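Local coordinates for CELL division protein FTSZ homolog 1 (Methanocaldococcus jannaschii, PDB 2VAP) that binds GTP and, as a tubulin homologue, probably hydrolyses it and polymerises into the contractile Z ring at the future division site, at residues T41-G46 with A117-S122; A48-I53 with A68-A73; A64-I69 with K80-I85. All blocks are in the same frame, centred on the assembly; numbering follows the deposited sequence.

Overall arrangement
All three contacts lie in the GTPase domain and share its parallel sheet, in which strand 40-45 is flanked by strand 64-70, itself followed by the outermost strand 83-86. Interactions 1 and 2 are buried. Interaction 1 ties strand 40-45 to the end of helix 112-119 with a pair of hydroxyls and methyl contacts, whereas interaction 2 packs helix 46-59 on strand 64-70 through amide and aliphatic side chains; both reach GDP. Interaction 3, partly exposed, differs in kind: it is strand pairing through backbone hydrogen bonds, finished by an aspartate near the surface. Interactions 2 and 3 share A68 and I69, and G44 and G46 of interaction 1 probably bond to the backbone of I69.

Interaction 1: residues T41-G46 with A117-S122; sequences TVVGCG and AAIQDS. With GDP (guanosine-5'-diphosphate), chain B.
The hydroxyl oxygen of S122 stands between the strand and the helix end: S122 OG lies 2.7 Å from T41 OG1 and donates to I119 O, also at 2.7 Å. I119 O takes a second donor, S122 N, at 3.1 Å. Both donors come from the same face of the carbonyl plane, the hydroxyl standing 40° out of it. This pair of bonds clasps the type II turn I119-S122, which starts on the last residue of helix 112-119 and brings S122 back to the strand.

T41 divides its branches between two kinds of contact. With CG2 anti to the backbone N, the methyl reaches I119 CG2 at 3.9 Å while OG1 serves S122. V43 CG2 meets the same I119 methyl at 3.7 Å, and the isoleucine crosses both strand side chains at about a right angle. At the other end of the segment, G46 CA approaches GDP O2B to 3.6 Å; a CB on G46 would run into the β-phosphate, in keeping with a glycine-rich, Rossmann-type turn. Strand 40-45 runs between strands 64-70 and 124-130, bonded to both through its backbone, while helix 135-149 covers V43 with V143 and I119 with I146.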
# COMPACT_ATOMS: atom_id res chain seq x y z
N THR A 41 10.84 2.87 3.64
CA THR A 41 10.33 4.23 3.72
C THR A 41 8.96 4.32 3.04
O THR A 41 8.77 3.79 1.95
CB THR A 41 11.31 5.24 3.09
OG1 THR A 41 12.60 5.11 3.72
CG2 THR A 41 10.82 6.68 3.26
N VAL A 42 8.01 4.97 3.71
CA VAL A 42 6.69 5.22 3.14
C VAL A 42 6.56 6.70 2.81
O VAL A 42 6.73 7.56 3.68
CB VAL A 42 5.55 4.79 4.11
CG1 VAL A 42 4.18 4.98 3.46
CG2 VAL A 42 5.73 3.34 4.55
N VAL A 43 6.27 7.00 1.54
CA VAL A 43 6.13 8.37 1.07
C VAL A 43 4.68 8.67 0.70
O VAL A 43 4.12 8.04 -0.20
CB VAL A 43 7.06 8.68 -0.13
CG1 VAL A 43 6.97 10.15 -0.53
CG2 VAL A 43 8.50 8.30 0.19
N GLY A 44 4.08 9.63 1.40
CA GLY A 44 2.71 10.06 1.13
C GLY A 44 2.68 11.39 0.41
O GLY A 44 3.24 12.37 0.89
N CYS A 45 2.00 11.42 -0.74
CA CYS A 45 2.01 12.58 -1.62
C CYS A 45 0.64 13.25 -1.69
O CYS A 45 -0.37 12.59 -1.93
CB CYS A 45 2.46 12.18 -3.02
SG CYS A 45 3.97 11.18 -3.08
N GLY A 46 0.61 14.57 -1.49
CA GLY A 46 -0.63 15.34 -1.59
C GLY A 46 -1.50 15.25 -0.35
O GLY A 46 -1.09 14.68 0.66
N ALA A 117 17.22 12.38 -1.13
CA ALA A 117 17.94 12.38 0.15
C ALA A 117 17.12 11.75 1.29
O ALA A 117 17.69 11.11 2.18
CB ALA A 117 18.35 13.80 0.53
N ALA A 118 15.80 11.92 1.24
CA ALA A 118 14.90 11.41 2.27
C ALA A 118 14.68 9.90 2.17
O ALA A 118 14.35 9.26 3.17
CB ALA A 118 13.57 12.15 2.23
N ILE A 119 14.85 9.35 0.98
CA ILE A 119 14.60 7.92 0.75
C ILE A 119 15.88 7.13 0.45
O ILE A 119 15.84 5.91 0.28
CB ILE A 119 13.54 7.67 -0.36
CG1 ILE A 119 14.02 8.17 -1.73
CG2 ILE A 119 12.20 8.31 0.03
CD1 ILE A 119 13.22 7.64 -2.91
N GLN A 120 17.01 7.84 0.41
CA GLN A 120 18.32 7.24 0.19
C GLN A 120 18.57 6.06 1.14
O GLN A 120 18.23 6.13 2.32
CB GLN A 120 19.42 8.29 0.35
CG GLN A 120 20.79 7.89 -0.20
CD GLN A 120 20.89 8.02 -1.71
OE1 GLN A 120 21.05 7.03 -2.42
NE2 GLN A 120 20.78 9.25 -2.21
N ASP A 121 19.16 5.00 0.59
CA ASP A 121 19.53 3.79 1.35
C ASP A 121 18.35 2.91 1.77
O ASP A 121 18.54 1.92 2.50
CB ASP A 121 20.41 4.14 2.57
CG ASP A 121 21.68 4.89 2.18
OD1 ASP A 121 22.30 4.55 1.15
OD2 ASP A 121 22.05 5.83 2.92
N SER A 122 17.15 3.24 1.31
CA SER A 122 15.98 2.38 1.51
C SER A 122 16.09 1.15 0.61
O SER A 122 16.46 1.26 -0.56
CB SER A 122 14.68 3.12 1.21
OG SER A 122 14.52 4.26 2.03
PB GDP B . -3.97 16.54 -4.11
O1B GDP B . -3.90 17.61 -5.18
O2B GDP B . -3.55 17.12 -2.78
O3B GDP B . -3.04 15.40 -4.50
O3A GDP B . -5.49 16.01 -4.04
PA GDP B . -6.10 15.19 -2.80
O1A GDP B . -5.08 14.29 -2.15
O2A GDP B . -6.73 16.13 -1.79
O5' GDP B . -7.24 14.32 -3.51
C5' GDP B . -6.91 13.42 -4.56
C4' GDP B . -7.85 12.23 -4.52
O4' GDP B . -7.76 11.58 -3.25
C3' GDP B . -9.30 12.65 -4.69
O3' GDP B . -9.71 12.58 -6.06
C2' GDP B . -10.07 11.69 -3.80
O2' GDP B . -10.47 10.53 -4.54
C1' GDP B . -9.06 11.26 -2.75
N9 GDP B . -9.29 11.95 -1.45
C8 GDP B . -9.60 13.24 -1.24
N7 GDP B . -9.72 13.51 0.09
C5 GDP B . -9.48 12.36 0.75
C6 GDP B . -9.43 11.93 2.17
O6 GDP B . -9.66 12.73 3.10
N1 GDP B . -9.14 10.64 2.43
C2 GDP B . -8.89 9.75 1.45
N2 GDP B . -8.60 8.46 1.78
N3 GDP B . -8.91 10.08 0.13
C4 GDP B . -9.19 11.34 -0.26

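Interaction 2: residues A48-I53 with A68-A73; sequences AGNNTI and AINTDA. With GDP (guanosine-5'-diphosphate), chain B.
The side-chain amide of N50 lies over the methyl of A68, N50 CG being 4.1 Å from A68 CB, and also abuts the amide of N70. The contact belongs to the beta-alpha-beta unit of strand 40-45, helix 46-59 and strand 64-70, a Rossmann-like element of the GTPase domain. Helix 48-53 runs nearly antiparallel to strand 68-70, at 159° with the axes 8.0 Å apart. One turn farther along the helix, I53 CG2 rests on A68 CB at 4.2 Å, so the small methyl serves two helical residues.

N50 CG is 3.7 Å from N70 ND2, and the two amide planes stand 80° apart, nearly perpendicular. In place of N50, an alanine would probably open a gap above the A68 methyl and leave the N70 amide without its polar neighbour on the helix.

N70 closes an Asx turn: its OD1 accepts from D72 N at 2.9 Å in a straight bond (171°), the donor standing well above the carbonyl plane. D72 in turn caps the following helix 73-77, its OD1 accepting from Q75 N. Near the N-terminus of helix 46-59, the GTP-binding residue A48 grips the α-phosphate, A48 N donating a hydrogen bond to GDP O1A at 2.8 Å.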
# COMPACT_ATOMS: atom_id res chain seq x y z
N ALA A 48 -4.50 13.61 0.50
CA ALA A 48 -4.86 12.26 0.95
C ALA A 48 -3.65 11.46 1.42
O ALA A 48 -3.71 10.76 2.43
CB ALA A 48 -5.61 11.51 -0.14
N GLY A 49 -2.55 11.56 0.68
CA GLY A 49 -1.29 10.90 1.03
C GLY A 49 -0.73 11.37 2.37
O GLY A 49 -0.26 10.56 3.16
N ASN A 50 -0.80 12.68 2.61
CA ASN A 50 -0.37 13.26 3.88
C ASN A 50 -1.23 12.77 5.05
O ASN A 50 -0.72 12.45 6.12
CB ASN A 50 -0.39 14.79 3.82
CG ASN A 50 0.78 15.36 3.04
OD1 ASN A 50 1.52 14.64 2.36
ND2 ASN A 50 0.96 16.67 3.14
N ASN A 51 -2.55 12.71 4.82
CA ASN A 51 -3.49 12.19 5.80
C ASN A 51 -3.18 10.74 6.17
O ASN A 51 -3.26 10.36 7.34
CB ASN A 51 -4.93 12.31 5.28
CG ASN A 51 -5.97 12.05 6.35
OD1 ASN A 51 -5.94 12.63 7.43
ND2 ASN A 51 -6.92 11.16 6.04
N THR A 52 -2.82 9.95 5.17
CA THR A 52 -2.40 8.56 5.37
C THR A 52 -1.14 8.49 6.24
O THR A 52 -1.09 7.70 7.19
CB THR A 52 -2.17 7.83 4.01
OG1 THR A 52 -3.38 7.86 3.24
CG2 THR A 52 -1.76 6.38 4.23
N ILE A 53 -0.15 9.32 5.93
CA ILE A 53 1.10 9.38 6.69
C ILE A 53 0.86 9.74 8.17
O ILE A 53 1.42 9.11 9.06
CB ILE A 53 2.13 10.35 6.04
CG1 ILE A 53 2.63 9.80 4.70
CG2 ILE A 53 3.31 10.63 6.99
CD1 ILE A 53 3.48 8.53 4.77
N ALA A 68 6.31 12.75 4.30
CA ALA A 68 5.17 13.44 3.71
C ALA A 68 5.65 14.54 2.78
O ALA A 68 6.49 15.36 3.15
CB ALA A 68 4.28 14.03 4.81
N ILE A 69 5.14 14.53 1.55
CA ILE A 69 5.45 15.58 0.58
C ILE A 69 4.18 16.26 0.08
O ILE A 69 3.14 15.61 -0.10
CB ILE A 69 6.34 15.09 -0.60
CG1 ILE A 69 5.54 14.23 -1.59
CG2 ILE A 69 7.59 14.36 -0.08
CD1 ILE A 69 6.18 14.13 -2.97
N ASN A 70 4.26 17.57 -0.14
CA ASN A 70 3.11 18.34 -0.61
C ASN A 70 3.55 19.67 -1.20
O ASN A 70 4.60 20.21 -0.84
CB ASN A 70 2.13 18.59 0.54
CG ASN A 70 0.68 18.69 0.07
OD1 ASN A 70 0.39 19.20 -1.02
ND2 ASN A 70 -0.24 18.20 0.90
N THR A 71 2.73 20.19 -2.11
CA THR A 71 2.89 21.55 -2.63
C THR A 71 2.17 22.53 -1.72
O THR A 71 2.49 23.72 -1.70
CB THR A 71 2.29 21.68 -4.04
OG1 THR A 71 0.94 21.19 -4.03
CG2 THR A 71 3.10 20.90 -5.06
N ASP A 72 1.20 22.02 -0.96
CA ASP A 72 0.38 22.83 -0.06
C ASP A 72 0.99 22.86 1.34
O ASP A 72 1.02 21.84 2.04
CB ASP A 72 -1.05 22.27 -0.02
CG ASP A 72 -2.02 23.17 0.73
OD1 ASP A 72 -1.66 23.71 1.79
OD2 ASP A 72 -3.17 23.32 0.26
N ALA A 73 1.48 24.04 1.74
CA ALA A 73 2.15 24.22 3.03
C ALA A 73 1.20 24.13 4.23
O ALA A 73 1.62 23.77 5.33
CB ALA A 73 2.90 25.55 3.05
PB GDP B . -3.97 16.54 -4.11
O1B GDP B . -3.90 17.61 -5.18
O2B GDP B . -3.55 17.12 -2.78
O3B GDP B . -3.04 15.40 -4.50
O3A GDP B . -5.49 16.01 -4.04
PA GDP B . -6.10 15.19 -2.80
O1A GDP B . -5.08 14.29 -2.15
O2A GDP B . -6.73 16.13 -1.79
O5' GDP B . -7.24 14.32 -3.51
C5' GDP B . -6.91 13.42 -4.56
C4' GDP B . -7.85 12.23 -4.52
O4' GDP B . -7.76 11.58 -3.25
C3' GDP B . -9.30 12.65 -4.69
O3' GDP B . -9.71 12.58 -6.06
C2' GDP B . -10.07 11.69 -3.80
O2' GDP B . -10.47 10.53 -4.54
C1' GDP B . -9.06 11.26 -2.75
N9 GDP B . -9.29 11.95 -1.45
C8 GDP B . -9.60 13.24 -1.24
N7 GDP B . -9.72 13.51 0.09
C5 GDP B . -9.48 12.36 0.75
C6 GDP B . -9.43 11.93 2.17
O6 GDP B . -9.66 12.73 3.10
N1 GDP B . -9.14 10.64 2.43
C2 GDP B . -8.89 9.75 1.45
N2 GDP B . -8.60 8.46 1.78
N3 GDP B . -8.91 10.08 0.13
C4 GDP B . -9.19 11.34 -0.26

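Interaction 3: residues A64-I69 with K80-I85; sequences AKTVAI and KADKKI
T66 and D82 meet with their side chains crossed at about a right angle, each bonding the other's backbone. D82 OD2 accepts from T66 N at 2.9 Å, on its anti side and close to the carboxylate plane. In return T66 OG1, set between the backbone N and the carbonyl carbon by a chi1 of 50°, accepts from D82 N at 3.1 Å. The aspartate's other oxygen, OD1, forms a salt bridge with K57.

Beyond this pair the strands run parallel, 19° apart, held by K83 N to T66 O, A68 N to K83 O at 2.9 Å, and I85 N to A68 O. V67 and K83 lie side by side on one face, pointing the same way, and so do I69 and I85, where I69 CG2 packs on I85 CB at 3.8 Å. I85 CD1 also leans across to V67 CG1 at 4.0 Å. On the opposite face, A81 CB touches A68 CB, also at 4.0 Å.

Helix 46-59 covers the A68 face, with I53 on A81, and helix 135-149 packs against I69 on the other. Strand 64-70 sits between strand 40-45 and strand 83-86, the outermost strand of the sheet, while the extended chain of K65 carries NZ to A118 O at the end of helix 112-119.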
# COMPACT_ATOMS: atom_id res chain seq x y z
N ALA A 64 9.38 1.39 9.78
CA ALA A 64 9.31 2.18 8.55
C ALA A 64 9.42 3.68 8.82
O ALA A 64 8.81 4.20 9.75
CB ALA A 64 8.03 1.88 7.79
N LYS A 65 10.22 4.35 8.00
CA LYS A 65 10.33 5.80 8.01
C LYS A 65 9.15 6.39 7.25
O LYS A 65 8.78 5.89 6.19
CB LYS A 65 11.65 6.23 7.36
CG LYS A 65 11.94 7.73 7.39
CD LYS A 65 13.21 8.05 6.63
CE LYS A 65 13.50 9.54 6.62
NZ LYS A 65 14.78 9.84 5.92
N THR A 66 8.56 7.45 7.80
CA THR A 66 7.43 8.13 7.15
C THR A 66 7.85 9.48 6.58
O THR A 66 8.41 10.32 7.29
CB THR A 66 6.22 8.31 8.10
OG1 THR A 66 6.66 8.88 9.33
CG2 THR A 66 5.54 6.97 8.36
N VAL A 67 7.58 9.67 5.29
CA VAL A 67 7.88 10.92 4.60
C VAL A 67 6.60 11.49 3.99
O VAL A 67 5.88 10.79 3.27
CB VAL A 67 8.97 10.73 3.51
CG1 VAL A 67 9.22 12.04 2.75
CG2 VAL A 67 10.27 10.23 4.12
N ALA A 68 6.31 12.75 4.30
CA ALA A 68 5.17 13.44 3.71
C ALA A 68 5.65 14.54 2.78
O ALA A 68 6.49 15.36 3.15
CB ALA A 68 4.28 14.03 4.81
N ILE A 69 5.14 14.53 1.55
CA ILE A 69 5.45 15.58 0.58
C ILE A 69 4.18 16.26 0.08
O ILE A 69 3.14 15.61 -0.10
CB ILE A 69 6.34 15.09 -0.60
CG1 ILE A 69 5.54 14.23 -1.59
CG2 ILE A 69 7.59 14.36 -0.08
CD1 ILE A 69 6.18 14.13 -2.97
N LYS A 80 1.69 14.77 10.50
CA LYS A 80 2.68 14.17 11.38
C LYS A 80 3.52 13.15 10.60
O LYS A 80 2.98 12.22 10.01
CB LYS A 80 2.02 13.50 12.59
CG LYS A 80 1.61 14.46 13.71
CD LYS A 80 0.23 15.07 13.47
CE LYS A 80 -0.15 16.05 14.58
NZ LYS A 80 0.66 17.30 14.54
N ALA A 81 4.83 13.36 10.59
CA ALA A 81 5.76 12.53 9.82
C ALA A 81 7.18 12.60 10.39
O ALA A 81 7.53 13.55 11.09
CB ALA A 81 5.77 12.95 8.36
N ASP A 82 7.99 11.59 10.08
CA ASP A 82 9.42 11.61 10.41
C ASP A 82 10.13 12.71 9.63
O ASP A 82 11.03 13.37 10.15
CB ASP A 82 10.08 10.26 10.11
CG ASP A 82 9.61 9.16 11.06
OD1 ASP A 82 9.53 9.41 12.28
OD2 ASP A 82 9.35 8.04 10.57
N LYS A 83 9.72 12.90 8.37
CA LYS A 83 10.30 13.91 7.49
C LYS A 83 9.22 14.55 6.62
O LYS A 83 8.37 13.85 6.06
CB LYS A 83 11.39 13.28 6.61
CG LYS A 83 12.03 14.21 5.57
CD LYS A 83 12.89 15.29 6.22
CE LYS A 83 13.46 16.23 5.17
NZ LYS A 83 14.26 17.33 5.78
N LYS A 84 9.25 15.87 6.52
CA LYS A 84 8.33 16.62 5.67
C LYS A 84 9.11 17.36 4.59
O LYS A 84 10.14 17.98 4.87
CB LYS A 84 7.50 17.61 6.48
CG LYS A 84 6.72 17.00 7.63
CD LYS A 84 5.96 18.08 8.39
CE LYS A 84 5.70 17.67 9.82
NZ LYS A 84 4.82 18.65 10.52
N ILE A 85 8.61 17.31 3.36
CA ILE A 85 9.21 18.03 2.24
C ILE A 85 8.16 18.87 1.52
O ILE A 85 7.19 18.34 0.98
CB ILE A 85 9.90 17.09 1.21
CG1 ILE A 85 10.92 16.18 1.90
CG2 ILE A 85 10.57 17.90 0.10
CD1 ILE A 85 11.36 14.99 1.06
O HOH W 1 7.34 6.37 11.25